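Protein spaetzle C-106 (Drosophila melanogaster, PDB 3E07) acts, once activated, as a disulfide-linked dimeric cytokine that binds the Toll receptor, setting embryonic dorsal-ventral polarity and inducing the antifungal peptide drosomycin. Local coordinates at residues I13-Y18 with I42-C47; K69-Q74 with P96-C101. One frame throughout, in Å; residues are numbered along the deposited sequence.

Contact 1: I13-Y18 with I42-C47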
ATOM      1  N   ILE A  13       8.392   2.816  -6.604  1.00 49.73           N
ATOM      2  CA  ILE A  13       8.431   4.258  -6.793  1.00 50.96           C
ATOM      3  C   ILE A  13       7.185   4.950  -6.254  1.00 43.61           C
ATOM      4  O   ILE A  13       6.080   4.718  -6.752  1.00 43.36           O
ATOM      5  CB  ILE A  13       8.552   4.626  -8.296  1.00 51.39           C
ATOM      6  CG1 ILE A  13       9.770   3.935  -8.916  1.00 59.41           C
ATOM      7  CG2 ILE A  13       8.659   6.138  -8.457  1.00 58.07           C
ATOM      8  CD1 ILE A  13      11.113   4.379  -8.340  1.00 55.98           C
ATOM      9  N   ARG A  14       7.363   5.780  -5.226  1.00 36.03           N
ATOM     10  CA  ARG A  14       6.259   6.560  -4.654  1.00 43.30           C
ATOM     11  C   ARG A  14       6.209   7.830  -5.511  1.00 42.03           C
ATOM     12  O   ARG A  14       7.217   8.524  -5.647  1.00 37.54           O
ATOM     13  CB  ARG A  14       6.560   6.918  -3.196  1.00 43.34           C
ATOM     14  CG  ARG A  14       6.083   5.915  -2.150  1.00 52.07           C
ATOM     15  CD  ARG A  14       4.732   6.354  -1.588  1.00 63.12           C
ATOM     16  NE  ARG A  14       4.620   6.140  -0.145  1.00 67.42           N
ATOM     17  CZ  ARG A  14       3.612   6.587   0.602  1.00 71.25           C
ATOM     18  NH1 ARG A  14       3.591   6.342   1.902  1.00 66.88           N
ATOM     19  NH2 ARG A  14       2.631   7.287   0.050  1.00 77.43           N
ATOM     20  N   LYS A  15       5.058   8.135  -6.103  1.00 46.43           N
ATOM     21  CA  LYS A  15       4.971   9.312  -6.962  1.00 42.45           C
ATOM     22  C   LYS A  15       3.590   9.970  -6.938  1.00 41.09           C
ATOM     23  O   LYS A  15       2.620   9.381  -6.474  1.00 35.39           O
ATOM     24  CB  LYS A  15       5.339   8.918  -8.402  1.00 43.73           C
ATOM     25  CG  LYS A  15       4.218   8.181  -9.122  1.00 56.84           C
ATOM     26  CD  LYS A  15       4.702   7.031 -10.005  1.00 56.04           C
ATOM     27  CE  LYS A  15       5.409   7.498 -11.268  1.00 47.88           C
ATOM     28  NZ  LYS A  15       6.719   8.138 -10.977  1.00 46.11           N
ATOM     29  N   LEU A  16       3.521  11.199  -7.446  1.00 47.75           N
ATOM     30  CA  LEU A  16       2.279  11.968  -7.515  1.00 47.37           C
ATOM     31  C   LEU A  16       1.669  11.883  -8.903  1.00 45.63           C
ATOM     32  O   LEU A  16       2.341  12.109  -9.898  1.00 52.67           O
ATOM     33  CB  LEU A  16       2.542  13.431  -7.187  1.00 38.51           C
ATOM     34  CG  LEU A  16       2.220  13.888  -5.769  1.00 49.81           C
ATOM     35  CD1 LEU A  16       2.491  15.383  -5.678  1.00 51.85           C
ATOM     36  CD2 LEU A  16       0.758  13.583  -5.441  1.00 48.75           C
ATOM     37  N   VAL A  17       0.385  11.573  -8.972  1.00 44.74           N
ATOM     38  CA  VAL A  17      -0.273  11.439 -10.258  1.00 51.35           C
ATOM     39  C   VAL A  17      -1.543  12.271 -10.322  1.00 57.57           C
ATOM     40  O   VAL A  17      -2.074  12.701  -9.294  1.00 49.00           O
ATOM     41  CB  VAL A  17      -0.596   9.954 -10.540  1.00 50.24           C
ATOM     42  CG1 VAL A  17      -1.271   9.799 -11.894  1.00 44.42           C
ATOM     43  CG2 VAL A  17       0.683   9.150 -10.511  1.00 63.88           C
ATOM     44  N   TYR A  18      -2.019  12.494 -11.541  1.00 62.70           N
ATOM     45  CA  TYR A  18      -3.225  13.279 -11.764  1.00 60.50           C
ATOM     46  C   TYR A  18      -4.335  12.490 -12.456  1.00 66.27           C
ATOM     47  O   TYR A  18      -4.106  11.804 -13.457  1.00 63.79           O
ATOM     48  CB  TYR A  18      -2.898  14.502 -12.614  1.00 41.02           C
ATOM     49  CG  TYR A  18      -2.100  15.565 -11.919  1.00 44.60           C
ATOM     50  CD1 TYR A  18      -2.716  16.721 -11.448  1.00 58.35           C
ATOM     51  CD2 TYR A  18      -0.718  15.447 -11.775  1.00 49.94           C
ATOM     52  CE1 TYR A  18      -1.974  17.745 -10.858  1.00 59.96           C
ATOM     53  CE2 TYR A  18       0.035  16.462 -11.184  1.00 46.87           C
ATOM     54  CZ  TYR A  18      -0.601  17.613 -10.734  1.00 56.86           C
ATOM     55  OH  TYR A  18       0.133  18.655 -10.207  1.00 57.75           O
ATOM     56  N   ILE A  42      -2.903  12.412  -6.923  1.00 41.71           N
ATOM     57  CA  ILE A  42      -2.987  11.155  -6.200  1.00 49.03           C
ATOM     58  C   ILE A  42      -1.637  10.516  -5.916  1.00 42.24           C
ATOM     59  O   ILE A  42      -0.849  10.287  -6.835  1.00 36.95           O
ATOM     60  CB  ILE A  42      -3.865  10.158  -6.998  1.00 46.95           C
ATOM     61  CG1 ILE A  42      -5.276  10.735  -7.142  1.00 48.85           C
ATOM     62  CG2 ILE A  42      -3.887   8.795  -6.314  1.00 36.59           C
ATOM     63  CD1 ILE A  42      -6.178   9.947  -8.061  1.00 51.69           C
ATOM     64  N   GLN A  43      -1.375  10.233  -4.643  1.00 37.90           N
ATOM     65  CA  GLN A  43      -0.130   9.579  -4.238  1.00 34.90           C
ATOM     66  C   GLN A  43      -0.163   8.091  -4.571  1.00 37.00           C
ATOM     67  O   GLN A  43      -1.051   7.379  -4.107  1.00 43.02           O
ATOM     68  CB  GLN A  43       0.078   9.716  -2.734  1.00 35.45           C
ATOM     69  CG  GLN A  43       0.792  10.973  -2.293  1.00 46.60           C
ATOM     70  CD  GLN A  43       0.990  11.006  -0.798  1.00 46.64           C
ATOM     71  OE1 GLN A  43       1.019   9.962  -0.146  1.00 44.74           O
ATOM     72  NE2 GLN A  43       1.144  12.204  -0.244  1.00 41.89           N
ATOM     73  N   ILE A  44       0.787   7.614  -5.372  1.00 33.70           N
ATOM     74  CA  ILE A  44       0.813   6.196  -5.698  1.00 35.64           C
ATOM     75  C   ILE A  44       2.162   5.529  -5.459  1.00 41.63           C
ATOM     76  O   ILE A  44       3.191   6.200  -5.340  1.00 44.04           O
ATOM     77  CB  ILE A  44       0.392   5.917  -7.163  1.00 36.66           C
ATOM     78  CG1 ILE A  44       1.520   6.261  -8.133  1.00 40.29           C
ATOM     79  CG2 ILE A  44      -0.863   6.681  -7.483  1.00 32.08           C
ATOM     80  CD1 ILE A  44       1.216   5.893  -9.587  1.00 37.14           C
ATOM     81  N   GLU A  45       2.137   4.203  -5.348  1.00 33.07           N
ATOM     82  CA  GLU A  45       3.350   3.425  -5.174  1.00 36.64           C
ATOM     83  C   GLU A  45       3.371   2.302  -6.195  1.00 41.26           C
ATOM     84  O   GLU A  45       2.554   1.378  -6.128  1.00 39.28           O
ATOM     85  CB  GLU A  45       3.446   2.815  -3.779  1.00 35.38           C
ATOM     86  CG  GLU A  45       4.680   1.929  -3.670  1.00 49.07           C
ATOM     87  CD  GLU A  45       5.048   1.562  -2.252  1.00 62.28           C
ATOM     88  OE1 GLU A  45       5.243   2.489  -1.436  1.00 70.08           O
ATOM     89  OE2 GLU A  45       5.157   0.350  -1.956  1.00 55.29           O
ATOM     90  N   GLU A  46       4.300   2.379  -7.137  1.00 34.70           N
ATOM     91  CA  GLU A  46       4.430   1.354  -8.170  1.00 35.99           C
ATOM     92  C   GLU A  46       5.611   0.443  -7.873  1.00 37.95           C
ATOM     93  O   GLU A  46       6.632   0.898  -7.354  1.00 35.65           O
ATOM     94  CB  GLU A  46       4.692   1.991  -9.537  1.00 44.48           C
ATOM     95  CG  GLU A  46       3.584   2.826 -10.117  1.00 65.07           C
ATOM     96  CD  GLU A  46       3.994   3.442 -11.444  1.00 86.30           C
ATOM     97  OE1 GLU A  46       4.885   4.322 -11.443  1.00 86.73           O
ATOM     98  OE2 GLU A  46       3.442   3.035 -12.492  1.00 95.11           O
ATOM     99  N   CYS A  47       5.486  -0.836  -8.208  1.00 32.42           N
ATOM    100  CA  CYS A  47       6.604  -1.754  -8.028  1.00 36.00           C
ATOM    101  C   CYS A  47       7.628  -1.393  -9.101  1.00 39.76           C
ATOM    102  O   CYS A  47       7.254  -1.072 -10.229  1.00 44.91           O
ATOM    103  CB  CYS A  47       6.180  -3.198  -8.277  1.00 35.47           C
ATOM    104  SG  CYS A  47       5.381  -4.104  -6.917  1.00 59.70           S
TER
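Lys-15 and Ile-44 form the central hydrogen-bonded pair of an antiparallel two-stranded sheet: Lys-15 N gives to Ile-44 O at 2.8 Å, and Ile-44 N returns a nearly straight bond to Lys-15 O (N-H...O 176°). Val-17 with Ile-42 continues the pattern, as does Ile-13 with Glu-46, where Glu-46 N donates to Ile-13 O at 3.0 Å and the return bond is less certain. On the face of Arg-14, the bent arginine chain passes Glu-45 OE1, but its NE is 3.9 Å away and OE1 lies well out of the guanidinium plane, so the salt bridge is long and purely electrostatic. The firmer partners are elsewhere: Arg-14 NH1 donates to Tyr-72 O of the second subunit, while Glu-45 OE2 accepts from Cys-99 N and pairs with Lys-100 of the second subunit. Gln-43 OE1 accepts from Gln-74 N of that subunit, and its NE2 bonds weakly to Thr-76 OG1 there. On the other face, Ile-44 CG1 stands between its backbone N and carbonyl carbon (chi1 76°), which carries CD1 to 3.4 Å from Val-17 CG2, while Lys-15 runs alongside. Cys-47 ends the strand, bonding Cys-99 in one of three intrachain disulfides, consistent with the family's cystine-knot fold.

Contact 2: K69-Q74 with P96-C101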
ATOM      1  N   LYS A  69       4.905  -8.132  -5.546  1.00 29.95           N
ATOM      2  CA  LYS A  69       3.531  -7.989  -5.977  1.00 33.85           C
ATOM      3  C   LYS A  69       2.993  -6.574  -5.854  1.00 31.08           C
ATOM      4  O   LYS A  69       3.179  -5.905  -4.832  1.00 29.63           O
ATOM      5  CB  LYS A  69       2.630  -8.931  -5.170  1.00 41.55           C
ATOM      6  CG  LYS A  69       1.941  -9.990  -6.007  1.00 56.47           C
ATOM      7  CD  LYS A  69       0.804 -10.642  -5.242  1.00 64.81           C
ATOM      8  CE  LYS A  69      -0.264  -9.624  -4.856  1.00 60.26           C
ATOM      9  NZ  LYS A  69      -1.404 -10.238  -4.124  1.00 58.61           N
ATOM     10  N   GLN A  70       2.315  -6.131  -6.906  1.00 34.54           N
ATOM     11  CA  GLN A  70       1.707  -4.805  -6.941  1.00 28.72           C
ATOM     12  C   GLN A  70       0.316  -4.870  -6.300  1.00 28.26           C
ATOM     13  O   GLN A  70      -0.509  -5.713  -6.676  1.00 27.79           O
ATOM     14  CB  GLN A  70       1.575  -4.335  -8.397  1.00 28.62           C
ATOM     15  CG  GLN A  70       0.990  -2.937  -8.555  1.00 28.71           C
ATOM     16  CD  GLN A  70       1.898  -1.843  -7.974  1.00 32.22           C
ATOM     17  OE1 GLN A  70       2.981  -1.566  -8.498  1.00 39.15           O
ATOM     18  NE2 GLN A  70       1.455  -1.226  -6.882  1.00 29.58           N
ATOM     19  N   HIS A  71       0.061  -3.996  -5.333  1.00 28.48           N
ATOM     20  CA  HIS A  71      -1.243  -3.929  -4.674  1.00 28.12           C
ATOM     21  C   HIS A  71      -1.955  -2.655  -5.115  1.00 37.62           C
ATOM     22  O   HIS A  71      -1.308  -1.674  -5.487  1.00 29.60           O
ATOM     23  CB  HIS A  71      -1.083  -3.927  -3.154  1.00 28.40           C
ATOM     24  CG  HIS A  71      -0.769  -5.271  -2.579  1.00 62.59           C
ATOM     25  ND1 HIS A  71      -0.504  -5.470  -1.240  1.00 61.81           N
ATOM     26  CD2 HIS A  71      -0.723  -6.499  -3.153  1.00 62.54           C
ATOM     27  CE1 HIS A  71      -0.313  -6.757  -1.016  1.00 61.69           C
ATOM     28  NE2 HIS A  71      -0.441  -7.402  -2.163  1.00 61.08           N
ATOM     29  N   TYR A  72      -3.284  -2.669  -5.065  1.00 32.49           N
ATOM     30  CA  TYR A  72      -4.067  -1.515  -5.460  1.00 32.88           C
ATOM     31  C   TYR A  72      -5.190  -1.243  -4.475  1.00 34.54           C
ATOM     32  O   TYR A  72      -5.624  -2.127  -3.753  1.00 35.17           O
ATOM     33  CB  TYR A  72      -4.722  -1.753  -6.824  1.00 32.74           C
ATOM     34  CG  TYR A  72      -3.803  -2.179  -7.942  1.00 36.92           C
ATOM     35  CD1 TYR A  72      -3.251  -1.239  -8.816  1.00 35.10           C
ATOM     36  CD2 TYR A  72      -3.519  -3.525  -8.159  1.00 27.30           C
ATOM     37  CE1 TYR A  72      -2.451  -1.629  -9.876  1.00 28.04           C
ATOM     38  CE2 TYR A  72      -2.720  -3.924  -9.218  1.00 27.41           C
ATOM     39  CZ  TYR A  72      -2.191  -2.967 -10.077  1.00 27.77           C
ATOM     40  OH  TYR A  72      -1.425  -3.363 -11.147  1.00 33.85           O
ATOM     41  N   THR A  73      -5.657  -0.000  -4.471  1.00 35.37           N
ATOM     42  CA  THR A  73      -6.812   0.413  -3.684  1.00 42.44           C
ATOM     43  C   THR A  73      -7.723   0.983  -4.787  1.00 38.80           C
ATOM     44  O   THR A  73      -7.269   1.158  -5.928  1.00 28.12           O
ATOM     45  CB  THR A  73      -6.482   1.530  -2.683  1.00 50.06           C
ATOM     46  OG1 THR A  73      -6.041   2.696  -3.392  1.00 59.23           O
ATOM     47  CG2 THR A  73      -5.405   1.081  -1.710  1.00 42.71           C
ATOM     48  N   GLN A  74      -8.992   1.246  -4.481  1.00 43.52           N
ATOM     49  CA  GLN A  74      -9.894   1.805  -5.494  1.00 49.81           C
ATOM     50  C   GLN A  74     -11.125   2.470  -4.887  1.00 49.23           C
ATOM     51  O   GLN A  74     -11.506   2.159  -3.754  1.00 52.04           O
ATOM     52  CB  GLN A  74     -10.311   0.726  -6.515  1.00 43.92           C
ATOM     53  CG  GLN A  74     -10.857  -0.566  -5.941  1.00 41.49           C
ATOM     54  CD  GLN A  74     -11.208  -1.603  -7.013  1.00 48.33           C
ATOM     55  OE1 GLN A  74     -12.059  -1.368  -7.875  1.00 41.91           O
ATOM     56  NE2 GLN A  74     -10.555  -2.757  -6.955  1.00 39.15           N
ATOM     57  N   PRO A  96      -2.329   2.054  -7.850  1.00 33.27           N
ATOM     58  CA  PRO A  96      -1.149   1.334  -7.343  1.00 30.44           C
ATOM     59  C   PRO A  96      -0.879   1.900  -5.959  1.00 29.94           C
ATOM     60  O   PRO A  96      -0.652   3.102  -5.805  1.00 36.87           O
ATOM     61  CB  PRO A  96      -0.061   1.700  -8.350  1.00 35.20           C
ATOM     62  CG  PRO A  96      -0.850   1.923  -9.624  1.00 32.18           C
ATOM     63  CD  PRO A  96      -2.022   2.737  -9.118  1.00 29.68           C
ATOM     64  N   SER A  97      -0.901   1.046  -4.950  1.00 29.75           N
ATOM     65  CA  SER A  97      -0.745   1.543  -3.602  1.00 30.24           C
ATOM     66  C   SER A  97       0.363   0.982  -2.738  1.00 32.05           C
ATOM     67  O   SER A  97       0.794   1.638  -1.795  1.00 35.51           O
ATOM     68  CB  SER A  97      -2.072   1.356  -2.861  1.00 37.28           C
ATOM     69  OG  SER A  97      -2.458  -0.019  -2.836  1.00 39.85           O
ATOM     70  N   CYS A  98       0.842  -0.210  -3.052  1.00 33.70           N
ATOM     71  CA  CYS A  98       1.833  -0.834  -2.193  1.00 35.79           C
ATOM     72  C   CYS A  98       2.548  -1.926  -2.975  1.00 36.13           C
ATOM     73  O   CYS A  98       1.920  -2.694  -3.691  1.00 34.08           O
ATOM     74  CB  CYS A  98       1.055  -1.418  -1.000  1.00 33.01           C
ATOM     75  SG  CYS A  98       1.847  -2.182   0.453  1.00 77.74           S
ATOM     76  N   CYS A  99       3.866  -1.973  -2.870  1.00 36.02           N
ATOM     77  CA  CYS A  99       4.606  -3.017  -3.541  1.00 33.47           C
ATOM     78  C   CYS A  99       5.180  -3.870  -2.431  1.00 31.60           C
ATOM     79  O   CYS A  99       5.964  -3.388  -1.629  1.00 37.48           O
ATOM     80  CB  CYS A  99       5.737  -2.452  -4.398  1.00 40.47           C
ATOM     81  SG  CYS A  99       6.569  -3.801  -5.294  1.00 70.22           S
ATOM     82  N   LYS A 100       4.778  -5.129  -2.352  1.00 31.09           N
ATOM     83  CA  LYS A 100       5.305  -5.987  -1.304  1.00 33.83           C
ATOM     84  C   LYS A 100       5.602  -7.400  -1.784  1.00 33.87           C
ATOM     85  O   LYS A 100       5.113  -7.840  -2.835  1.00 33.35           O
ATOM     86  CB  LYS A 100       4.354  -6.014  -0.102  1.00 36.47           C
ATOM     87  CG  LYS A 100       2.966  -6.508  -0.391  1.00 46.62           C
ATOM     88  CD  LYS A 100       2.188  -6.756   0.911  1.00 56.68           C
ATOM     89  CE  LYS A 100       1.919  -5.480   1.698  1.00 59.49           C
ATOM     90  NZ  LYS A 100       1.125  -5.755   2.940  1.00 66.71           N
ATOM     91  N   CYS A 101       6.421  -8.097  -1.003  1.00 32.02           N
ATOM     92  CA  CYS A 101       6.853  -9.447  -1.298  1.00 32.08           C
ATOM     93  C   CYS A 101       5.814 -10.517  -0.945  1.00 34.04           C
ATOM     94  O   CYS A 101       5.351 -10.635   0.193  1.00 34.44           O
ATOM     95  CB  CYS A 101       8.182  -9.734  -0.571  1.00 36.22           C
ATOM     96  SG  CYS A 101       8.950 -11.320  -1.048  1.00 41.95           S
TER
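A classic beta bulge interrupts the pairing at His-71, which faces both Ser-97 and Cys-98. His-71 N donates to Cys-98 O at 2.8 Å, whereas His-71 O accepts from Ser-97 N at 2.8 Å with an almost straight N-H...O angle of 177°. A second donor to the same carbonyl comes from within its own strand: Gln-70 NE2 reaches it at 3.1 Å, from the opposite face of the carbonyl plane to Ser-97 N, and Ser-97 OG adds a weak bond at 3.3 Å. Gln-70 achieves this by folding back at chi2 (65°), and its amide is fixed further by Cys-47 N on OE1 and Glu-45 O on NE2. Beyond the bulge the register shifts by one, and Tyr-72 faces Pro-96 in a non-hydrogen-bonded pair, with Pro-96 CG 3.9 Å from Tyr-72 CE1. These are the paired strands of a cystine-knot hairpin, and successive cysteines point to opposite faces: Cys-99 lies on one, while Cys-98 on the other joins Cys-98 of the second subunit. Regular pairing holds on the other side of the bulge, where Lys-69 N meets Lys-100 O at 2.7 Å and Lys-100 N answers to Lys-69 O. Lys-100 NZ goes on to Cys-99 O of the second subunit.

From the N terminus, the chain runs through 13-18, passes a partly unmodelled loop and returns along 42-47, closing contact 1 across 23 intervening residues. Only afterwards does 69-74 begin contact 2, which 96-101 closes after 21 residues that include strand 86-89, so the two closures lie in series, neither enclosing nor crossing the other. Their centres are about 11 Å apart, yet they touch directly: Cys-47 SG bonds Cys-99 SG at 2.0 Å, and Ile-44 CB packs on Pro-96 O at 3.3 Å. The two sheets are thus tied covalently, by hydrogen bonds through the amide of Gln-70, and by packing, and both contacts also meet the second subunit.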